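Local coordinates for protein GCN5-related N-acetyltransferase (Exiguobacterium sibiricum 255-15, PDB 3GY9) that binds coenzyme A and probably transfers an acyl group from an acyl-CoA to an acceptor not yet identified, at residues F12-W17 / M35-R39; G48-F52 / C64-K69; M102-F106 / L140-F145. All blocks are in the same frame, centred on the assembly; numbering follows the deposited sequence. Where two conformers were deposited one is given.

Interaction 1 of 3, residues F12-W17 / M35-R39; sequences FDGYNW and MLRNR. With SO4 (sulfate ion), chain C; SO4 (sulfate ion), chain F.
Leu36 sets its CD2 methyl over the face of the Trp17 indole, 3.7 Å from the centroid of the five-membered ring and only 12° off the ring normal, a textbook CH-pi contact; its other branch, CD1, touches Trp17 CB. The indole cannot easily turn, because Trp17 NE1 donates in the ring plane to a lone pair of Phe12 O at 2.8 Å, which also satisfies the one polar atom of a buried ring. In the conformer given, the selenium of selenomethionine Met35 lies obliquely beside the Phe12 ring, a Met-aromatic contact. Here the loop between strand 5-8 and helix 18-26 closes over the end of helix 31-37, within the N-terminal part of the GNAT fold. Arg39 CG lies between its own N and carbonyl carbon (chi1 74°), and the extended chain then runs antiparallel to the Phe12 side chain, carrying its guanidinium out to Asp13. Arg39 NH2 makes a salt bridge to the syn lone pair of Asp13 OD1 at 2.9 Å, a bent bond with OD1 tilted from the guanidinium plane, while NH1 donates to Leu36 O and NE reaches Asp13 OD2 through a water. A leucine in place of Trp17 would probably leave Phe12 O without its indole donor and Leu36 CD2 without the flat face it rests on.

Interaction 2 of 3, residues G48-F52 / C64-K69; sequences GEAMF and CGGYMK
Ala50 and Tyr67 form an antiparallel hydrogen-bonded pair: Tyr67 N donates to Ala50 O at 2.8 Å, nearly along the C=O axis, and Ala50 N returns a bond to Tyr67 O. Phe52 and Gly65 make a second such pair, Phe52 N reaching Gly65 O at 2.9 Å. Between them Met51 faces Gly66 in a non-hydrogen-bonded pair with CA atoms only 4.1 Å apart. Glycine suits this place, since a CB on Gly66 would collide with Ala50 O and with the methyl of selenomethionine Met51. That side chain starts with CG anti to the backbone N (chi1 -180°), then bends twice, so its selenium folds back over the opposing strand, 3.4 Å from Gly65 C. On the other face of the sheet the Tyr67 ring, swung between its own N and carbonyl carbon (chi1 70°), lies over the partner backbone with Ala50 N above its centre; the small Ala50 CB sits 3.5 Å from Tyr67 CE1. Strands 50-55 and 61-69 are the two arms of a beta hairpin in the central sheet of the GNAT fold, and each has a further neighbour: Met51 bonds Val9, whereas Cys64, Gly66 and Met68 bond strand 76-84. Just before strand 50-55 begins, Glu49 CB and Met68 CB lie side by side, 3.6 Å apart, and a water links Glu49 OE1 to Lys69 N, while Glu49 OE2 accepts from Glu46 N. Helix 93-105 covers the face bearing Phe52 and Tyr67; its Glu104 is the partner of the Tyr67 hydroxyl, fixing the end of a ring whose face already rests on peptide. Helix 31-37 covers the opposite face, with Val32 on Cys64.

Interaction 3 of 3, residues M102-F106 / L140-F145; sequences MSEAF and LDKTAF
The C-terminal end of helix 93-105, the helix whose N-terminal part lines the coenzyme A pocket of this GNAT fold, packs on the junction of strand 138-141 with helix 142-147. Phe106 is wedged between these two elements. Its ring meets Phe145 obliquely, centroids 4.6 Å apart and planes at 35°, with Phe106 CD2 lying 3.4 Å from Phe145 CG, over a face of the Phe145 ring. With CG anti to the backbone N (chi1 175°), Phe145 carries its ring out over Met102, Ser103 and Phe106. The Phe106 ring turns its edge to Leu140 O, 3.6 Å from CZ, and its CD1 is flanked by Lys142 CB. One turn earlier, selenomethionine Met102 sends its methyl CE to Leu140 CD2 at 3.4 Å, a tight carbon pair, while its CB touches Phe145 CE1. Leu140 and Met102 both lean on Phe128. Long, flexible Lys142 suits this partly exposed edge: its methylenes lie on the Phe106 ring while NZ extends beyond it, with a weak, long ion pair to Asp110. Since the direct contacts are mostly carbon on carbon, with carbonyl oxygens touching only carbon, cohesion rests on shape and hydrophobic burial rather than directed polar bonds.

In the fold
Interactions 1 and 3 lie on opposite sides of the chain's centre, their centres 27 Å apart, with the sheet of interaction 2 between them. Interaction 1 abuts the hairpin through Met35 CE, 4.1 Å from Met51 SE, and through Trp17 CZ3, 4.1 Å from Cys64 CB. On the other face Tyr67 OH lies 2.6 Å from Glu104 OE2, tying interaction 2 to the helix of interaction 3. None of the three touches coenzyme A: the side chains of Cys64, Met102 and Met35 lie about 9, 11 and 13 Å from it. Helix 93-105 gives a direct link, carrying Gly94 and Thr95 of the coenzyme A site at its start and interaction 3 at its end.

Interaction 1 of 3, residues F12-W17 / M35-R39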
loop_
_atom_site.group_PDB
_atom_site.type_symbol
_atom_site.label_atom_id
_atom_site.label_comp_id
_atom_site.label_asym_id
_atom_site.label_seq_id
_atom_site.Cartn_x
_atom_site.Cartn_y
_atom_site.Cartn_z
ATOM N N PHE A 12 10.366 -12.187 0.428
ATOM C CA PHE A 12 8.969 -12.595 0.233
ATOM C C PHE A 12 8.730 -14.032 0.670
ATOM O O PHE A 12 7.624 -14.403 1.057
ATOM C CB PHE A 12 8.566 -12.445 -1.233
ATOM C CG PHE A 12 8.190 -11.042 -1.611
ATOM C CD1 PHE A 12 6.929 -10.552 -1.344
ATOM C CD2 PHE A 12 9.105 -10.221 -2.243
ATOM C CE1 PHE A 12 6.591 -9.246 -1.676
ATOM C CE2 PHE A 12 8.753 -8.929 -2.601
ATOM C CZ PHE A 12 7.517 -8.448 -2.307
ATOM N N ASP A 13 9.758 -14.857 0.582
ATOM C CA ASP A 13 9.587 -16.273 0.831
ATOM C C ASP A 13 9.590 -16.639 2.332
ATOM O O ASP A 13 9.507 -17.811 2.692
ATOM C CB ASP A 13 10.633 -17.056 0.039
ATOM C CG ASP A 13 10.542 -16.792 -1.457
ATOM O OD1 ASP A 13 9.446 -16.990 -2.009
ATOM O OD2 ASP A 13 11.542 -16.347 -2.072
ATOM N N GLY A 14 9.654 -15.630 3.197
ATOM C CA GLY A 14 9.697 -15.866 4.630
ATOM C C GLY A 14 8.371 -15.644 5.340
ATOM O O GLY A 14 8.348 -15.613 6.569
ATOM N N TYR A 15 7.281 -15.495 4.593
ATOM C CA TYR A 15 5.948 -15.252 5.174
ATOM C C TYR A 15 4.977 -16.252 4.633
ATOM O O TYR A 15 5.111 -16.701 3.482
ATOM C CB TYR A 15 5.419 -13.870 4.792
ATOM C CG TYR A 15 6.315 -12.734 5.183
ATOM C CD1 TYR A 15 6.247 -12.165 6.454
ATOM C CD2 TYR A 15 7.268 -12.247 4.289
ATOM C CE1 TYR A 15 7.095 -11.108 6.813
ATOM C CE2 TYR A 15 8.110 -11.207 4.638
ATOM C CZ TYR A 15 8.018 -10.649 5.886
ATOM O OH TYR A 15 8.874 -9.628 6.196
ATOM N N ASN A 16 3.961 -16.590 5.425
ATOM C CA ASN A 16 2.852 -17.375 4.886
ATOM C C ASN A 16 1.831 -16.445 4.272
ATOM O O ASN A 16 1.060 -15.802 4.989
ATOM C CB ASN A 16 2.198 -18.218 5.970
ATOM C CG ASN A 16 1.093 -19.127 5.423
ATOM O OD1 ASN A 16 0.873 -19.161 4.200
ATOM N ND2 ASN A 16 0.410 -19.875 6.307
ATOM N N TRP A 17 1.819 -16.392 2.947
ATOM C CA TRP A 17 0.908 -15.519 2.207
ATOM C C TRP A 17 -0.426 -16.159 1.874
ATOM O O TRP A 17 -1.309 -15.493 1.326
ATOM C CB TRP A 17 1.538 -15.110 0.867
ATOM C CG TRP A 17 2.763 -14.293 1.002
ATOM C CD1 TRP A 17 4.046 -14.726 0.876
ATOM C CD2 TRP A 17 2.831 -12.893 1.292
ATOM N NE1 TRP A 17 4.913 -13.674 1.065
ATOM C CE2 TRP A 17 4.192 -12.539 1.332
ATOM C CE3 TRP A 17 1.875 -11.905 1.526
ATOM C CZ2 TRP A 17 4.615 -11.233 1.579
ATOM C CZ3 TRP A 17 2.305 -10.601 1.777
ATOM C CH2 TRP A 17 3.658 -10.288 1.805
HETATM N N MSE A 35 0.809 -9.073 -7.039
HETATM C CA MSE A 35 2.022 -8.649 -6.345
HETATM C C MSE A 35 2.976 -9.833 -6.200
HETATM O O MSE A 35 4.172 -9.740 -6.491
HETATM C CB MSE A 35 1.665 -8.088 -4.960
HETATM C CG MSE A 35 2.790 -7.341 -4.270
HETATM SE SE MSE A 35 3.822 -8.460 -3.085
HETATM C CE MSE A 35 2.603 -8.462 -1.611
ATOM N N LEU A 36 2.446 -10.943 -5.722
ATOM C CA LEU A 36 3.325 -12.072 -5.399
ATOM C C LEU A 36 3.759 -12.832 -6.619
ATOM O O LEU A 36 4.962 -13.232 -6.739
ATOM C CB LEU A 36 2.638 -13.000 -4.417
ATOM C CG LEU A 36 2.410 -12.350 -3.048
ATOM C CD1 LEU A 36 1.452 -13.200 -2.224
ATOM C CD2 LEU A 36 3.690 -12.145 -2.261
ATOM N N ARG A 37 2.855 -12.991 -7.589
ATOM C CA ARG A 37 3.238 -13.658 -8.840
ATOM C C ARG A 37 4.294 -12.879 -9.610
ATOM O O ARG A 37 5.171 -13.491 -10.179
ATOM C CB ARG A 37 2.031 -13.939 -9.723
ATOM C CG ARG A 37 1.112 -15.008 -9.152
ATOM C CD ARG A 37 -0.093 -15.241 -10.066
ATOM N NE ARG A 37 -0.868 -16.385 -9.592
ATOM C CZ ARG A 37 -2.006 -16.810 -10.136
ATOM N NH1 ARG A 37 -2.529 -16.185 -11.174
ATOM N NH2 ARG A 37 -2.627 -17.860 -9.613
ATOM N N ASN A 38 4.234 -11.550 -9.577
ATOM C CA ASN A 38 5.127 -10.705 -10.377
ATOM C C ASN A 38 6.375 -10.240 -9.604
ATOM O O ASN A 38 7.111 -9.382 -10.087
ATOM C CB ASN A 38 4.347 -9.502 -10.922
ATOM C CG ASN A 38 3.258 -9.916 -11.903
ATOM O OD1 ASN A 38 3.410 -10.913 -12.609
ATOM N ND2 ASN A 38 2.162 -9.165 -11.949
ATOM N N ARG A 39 6.629 -10.831 -8.432
ATOM C CA ARG A 39 7.706 -10.348 -7.572
ATOM C C ARG A 39 9.131 -10.478 -8.106
ATOM O O ARG A 39 10.035 -9.818 -7.574
ATOM C CB ARG A 39 7.600 -10.947 -6.165
ATOM C CG ARG A 39 8.005 -12.385 -6.085
ATOM C CD ARG A 39 7.607 -12.924 -4.714
ATOM N NE ARG A 39 8.160 -14.243 -4.449
ATOM C CZ ARG A 39 7.655 -15.379 -4.932
ATOM N NH1 ARG A 39 6.593 -15.382 -5.719
ATOM N NH2 ARG A 39 8.223 -16.534 -4.609
HETATM S S SO4 C . 0.899 -18.494 9.836
HETATM O O1 SO4 C . 0.223 -18.964 11.039
HETATM O O2 SO4 C . 1.998 -17.617 10.211
HETATM O O3 SO4 C . -0.052 -17.753 9.018
HETATM O O4 SO4 C . 1.425 -19.623 9.076
HETATM S S SO4 F . 1.017 -6.061 -11.697
HETATM O O1 SO4 F . -0.252 -5.693 -11.068
HETATM O O2 SO4 F . 1.799 -6.808 -10.715
HETATM O O3 SO4 F . 1.680 -4.840 -12.182
HETATM O O4 SO4 F . 0.763 -6.939 -12.830
HETATM O O HOH W 1 10.835 -14.646 -4.055
#

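Interaction 2 of 3, residues G48-F52 / C64-K69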
loop_
_atom_site.group_PDB
_atom_site.type_symbol
_atom_site.label_atom_id
_atom_site.label_comp_id
_atom_site.label_asym_id
_atom_site.label_seq_id
_atom_site.Cartn_x
_atom_site.Cartn_y
_atom_site.Cartn_z
ATOM N N GLY A 48 13.590 3.609 -4.313
ATOM C CA GLY A 48 12.337 4.236 -4.717
ATOM C C GLY A 48 11.138 3.332 -4.649
ATOM O O GLY A 48 10.069 3.681 -5.131
ATOM N N GLU A 49 11.293 2.186 -4.006
ATOM C CA GLU A 49 10.153 1.286 -3.829
ATOM C C GLU A 49 10.290 0.512 -2.525
ATOM O O GLU A 49 11.390 0.378 -1.978
ATOM C CB GLU A 49 10.007 0.350 -5.034
ATOM C CG GLU A 49 11.281 -0.335 -5.419
ATOM C CD GLU A 49 11.219 -1.194 -6.665
ATOM O OE1 GLU A 49 10.591 -0.818 -7.685
ATOM O OE2 GLU A 49 11.868 -2.244 -6.633
ATOM N N ALA A 50 9.162 0.055 -2.012
ATOM C CA ALA A 50 9.144 -0.800 -0.830
ATOM C C ALA A 50 7.808 -1.508 -0.753
ATOM O O ALA A 50 6.782 -0.992 -1.224
ATOM C CB ALA A 50 9.345 0.022 0.410
HETATM N N MSE A 51 7.811 -2.678 -0.104
HETATM C CA MSE A 51 6.592 -3.401 0.202
HETATM C C MSE A 51 6.604 -3.661 1.688
HETATM O O MSE A 51 7.648 -4.051 2.248
HETATM C CB MSE A 51 6.538 -4.724 -0.535
HETATM C CG MSE A 51 5.305 -5.565 -0.292
HETATM SE SE MSE A 51 3.585 -4.653 -0.601
HETATM C CE MSE A 51 3.961 -3.960 -2.329
ATOM N N PHE A 52 5.453 -3.436 2.322
ATOM C CA PHE A 52 5.311 -3.675 3.753
ATOM C C PHE A 52 4.260 -4.722 4.052
ATOM O O PHE A 52 3.328 -4.920 3.283
ATOM C CB PHE A 52 4.935 -2.379 4.478
ATOM C CG PHE A 52 5.936 -1.297 4.298
ATOM C CD1 PHE A 52 7.095 -1.287 5.051
ATOM C CD2 PHE A 52 5.730 -0.284 3.374
ATOM C CE1 PHE A 52 8.046 -0.291 4.871
ATOM C CE2 PHE A 52 6.689 0.724 3.194
ATOM C CZ PHE A 52 7.841 0.715 3.953
ATOM N N CYS A 64 -0.918 -6.122 3.623
ATOM C CA CYS A 64 0.257 -5.735 2.874
ATOM C C CYS A 64 -0.012 -4.418 2.166
ATOM O O CYS A 64 -1.164 -4.035 2.003
ATOM C CB CYS A 64 0.627 -6.828 1.849
ATOM S SG CYS A 64 -0.622 -7.181 0.610
ATOM N N GLY A 65 1.070 -3.773 1.723
ATOM C CA GLY A 65 0.941 -2.555 0.916
ATOM C C GLY A 65 2.279 -1.880 0.764
ATOM O O GLY A 65 3.114 -1.938 1.651
ATOM N N GLY A 66 2.461 -1.195 -0.356
ATOM C CA GLY A 66 3.738 -0.580 -0.603
ATOM C C GLY A 66 3.652 0.478 -1.652
ATOM O O GLY A 66 2.587 1.016 -1.923
ATOM N N TYR A 67 4.804 0.786 -2.229
ATOM C CA TYR A 67 4.889 1.829 -3.247
ATOM C C TYR A 67 6.051 1.567 -4.186
ATOM O O TYR A 67 6.998 0.842 -3.865
ATOM C CB TYR A 67 5.047 3.214 -2.588
ATOM C CG TYR A 67 6.386 3.406 -1.938
ATOM C CD1 TYR A 67 6.603 3.033 -0.606
ATOM C CD2 TYR A 67 7.453 3.947 -2.647
ATOM C CE1 TYR A 67 7.855 3.195 -0.010
ATOM C CE2 TYR A 67 8.714 4.097 -2.059
ATOM C CZ TYR A 67 8.903 3.717 -0.733
ATOM O OH TYR A 67 10.168 3.879 -0.174
HETATM N N MSE A 68 5.950 2.154 -5.369
HETATM C CA MSE A 68 7.018 2.136 -6.343
HETATM C C MSE A 68 6.809 3.282 -7.331
HETATM O O MSE A 68 5.877 4.062 -7.204
HETATM C CB MSE A 68 7.085 0.776 -7.048
HETATM C CG MSE A 68 5.861 0.423 -7.862
HETATM SE SE MSE A 68 6.032 -1.256 -8.832
HETATM C CE MSE A 68 7.146 -0.605 -10.250
ATOM N N LYS A 69 7.701 3.401 -8.304
ATOM C CA LYS A 69 7.592 4.467 -9.262
ATOM C C LYS A 69 6.338 4.314 -10.114
ATOM O O LYS A 69 6.020 3.217 -10.565
ATOM C CB LYS A 69 8.838 4.478 -10.152
ATOM C CG LYS A 69 8.897 5.686 -11.051
ATOM C CD LYS A 69 10.104 5.662 -11.979
ATOM C CE LYS A 69 10.003 6.759 -13.036
ATOM N NZ LYS A 69 8.761 6.625 -13.874
HETATM O O HOH W 2 10.055 1.619 -8.788
HETATM O O HOH W 3 13.170 2.483 -0.437
#

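Interaction 3 of 3, residues M102-F106 / L140-F145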
loop_
_atom_site.group_PDB
_atom_site.type_symbol
_atom_site.label_atom_id
_atom_site.label_comp_id
_atom_site.label_asym_id
_atom_site.label_seq_id
_atom_site.Cartn_x
_atom_site.Cartn_y
_atom_site.Cartn_z
HETATM N N MSE A 102 3.331 6.617 3.162
HETATM C CA MSE A 102 3.311 8.015 2.713
HETATM C C MSE A 102 4.571 8.731 3.182
HETATM O O MSE A 102 5.239 9.432 2.423
HETATM C CB MSE A 102 2.049 8.713 3.218
HETATM C CG MSE A 102 0.826 8.118 2.588
HETATM SE SE MSE A 102 -0.791 8.593 3.531
HETATM C CE MSE A 102 -0.801 10.186 2.918
ATOM N N SER A 103 4.881 8.566 4.453
ATOM C CA SER A 103 6.023 9.254 5.017
ATOM C C SER A 103 7.331 8.852 4.317
ATOM O O SER A 103 8.177 9.714 4.011
ATOM C CB SER A 103 6.065 9.019 6.524
ATOM O OG SER A 103 7.137 9.710 7.114
ATOM N N GLU A 104 7.486 7.570 4.023
ATOM C CA GLU A 104 8.699 7.125 3.362
ATOM C C GLU A 104 8.707 7.511 1.884
ATOM O O GLU A 104 9.725 7.972 1.379
ATOM C CB GLU A 104 8.881 5.619 3.503
ATOM C CG GLU A 104 10.173 5.108 2.899
ATOM C CD GLU A 104 10.406 3.651 3.165
ATOM O OE1 GLU A 104 10.487 3.277 4.358
ATOM O OE2 GLU A 104 10.510 2.884 2.184
ATOM N N ALA A 105 7.594 7.312 1.184
ATOM C CA ALA A 105 7.568 7.529 -0.241
ATOM C C ALA A 105 7.795 8.979 -0.600
ATOM O O ALA A 105 8.366 9.281 -1.648
ATOM C CB ALA A 105 6.249 7.037 -0.828
ATOM N N PHE A 106 7.337 9.880 0.257
ATOM C CA PHE A 106 7.542 11.314 0.009
ATOM C C PHE A 106 9.002 11.764 0.170
ATOM O O PHE A 106 9.322 12.913 -0.101
ATOM C CB PHE A 106 6.591 12.176 0.869
ATOM C CG PHE A 106 5.210 12.340 0.273
ATOM C CD1 PHE A 106 5.040 12.787 -1.041
ATOM C CD2 PHE A 106 4.070 12.055 1.013
ATOM C CE1 PHE A 106 3.778 12.953 -1.584
ATOM C CE2 PHE A 106 2.803 12.231 0.462
ATOM C CZ PHE A 106 2.661 12.658 -0.836
ATOM N N LEU A 140 -2.081 12.838 -4.225
ATOM C CA LEU A 140 -1.686 13.711 -3.119
ATOM C C LEU A 140 -0.319 14.307 -3.403
ATOM O O LEU A 140 0.620 13.556 -3.650
ATOM C CB LEU A 140 -1.648 12.918 -1.810
ATOM C CG LEU A 140 -1.164 13.648 -0.551
ATOM C CD1 LEU A 140 -2.092 14.802 -0.223
ATOM C CD2 LEU A 140 -1.046 12.664 0.617
ATOM N N ASP A 141 -0.209 15.629 -3.338
ATOM C CA ASP A 141 1.074 16.317 -3.519
ATOM C C ASP A 141 1.843 16.403 -2.204
ATOM O O ASP A 141 1.250 16.559 -1.143
ATOM C CB ASP A 141 0.855 17.743 -4.032
ATOM C CG ASP A 141 0.354 17.794 -5.458
ATOM O OD1 ASP A 141 0.591 16.840 -6.232
ATOM O OD2 ASP A 141 -0.261 18.826 -5.802
ATOM N N LYS A 142 3.171 16.385 -2.288
ATOM C CA LYS A 142 4.001 16.462 -1.088
ATOM C C LYS A 142 3.746 17.750 -0.316
ATOM O O LYS A 142 3.728 17.743 0.904
ATOM C CB LYS A 142 5.489 16.369 -1.443
ATOM C CG LYS A 142 6.402 16.261 -0.221
ATOM C CD LYS A 142 7.870 16.044 -0.582
ATOM C CE LYS A 142 8.498 17.250 -1.239
ATOM N NZ LYS A 142 10.000 17.191 -1.187
ATOM N N THR A 143 3.545 18.848 -1.031
ATOM C CA THR A 143 3.302 20.128 -0.369
ATOM C C THR A 143 2.051 20.048 0.507
ATOM O O THR A 143 2.036 20.576 1.613
ATOM C CB THR A 143 3.194 21.284 -1.375
ATOM O OG1 THR A 143 2.251 20.946 -2.389
ATOM C CG2 THR A 143 4.537 21.548 -2.032
ATOM N N ALA A 144 1.023 19.339 0.044
ATOM C CA ALA A 144 -0.186 19.143 0.837
ATOM C C ALA A 144 0.101 18.255 2.045
ATOM O O ALA A 144 -0.325 18.547 3.164
ATOM C CB ALA A 144 -1.286 18.542 -0.012
ATOM N N PHE A 145 0.831 17.175 1.807
ATOM C CA PHE A 145 1.255 16.276 2.873
ATOM C C PHE A 145 2.051 17.042 3.932
ATOM O O PHE A 145 1.835 16.850 5.133
ATOM C CB PHE A 145 2.108 15.150 2.266
ATOM C CG PHE A 145 2.707 14.208 3.273
ATOM C CD1 PHE A 145 1.951 13.189 3.827
ATOM C CD2 PHE A 145 4.043 14.334 3.665
ATOM C CE1 PHE A 145 2.507 12.306 4.749
ATOM C CE2 PHE A 145 4.597 13.455 4.588
ATOM C CZ PHE A 145 3.824 12.448 5.127
HETATM O O HOH W 4 10.661 14.248 -2.839
#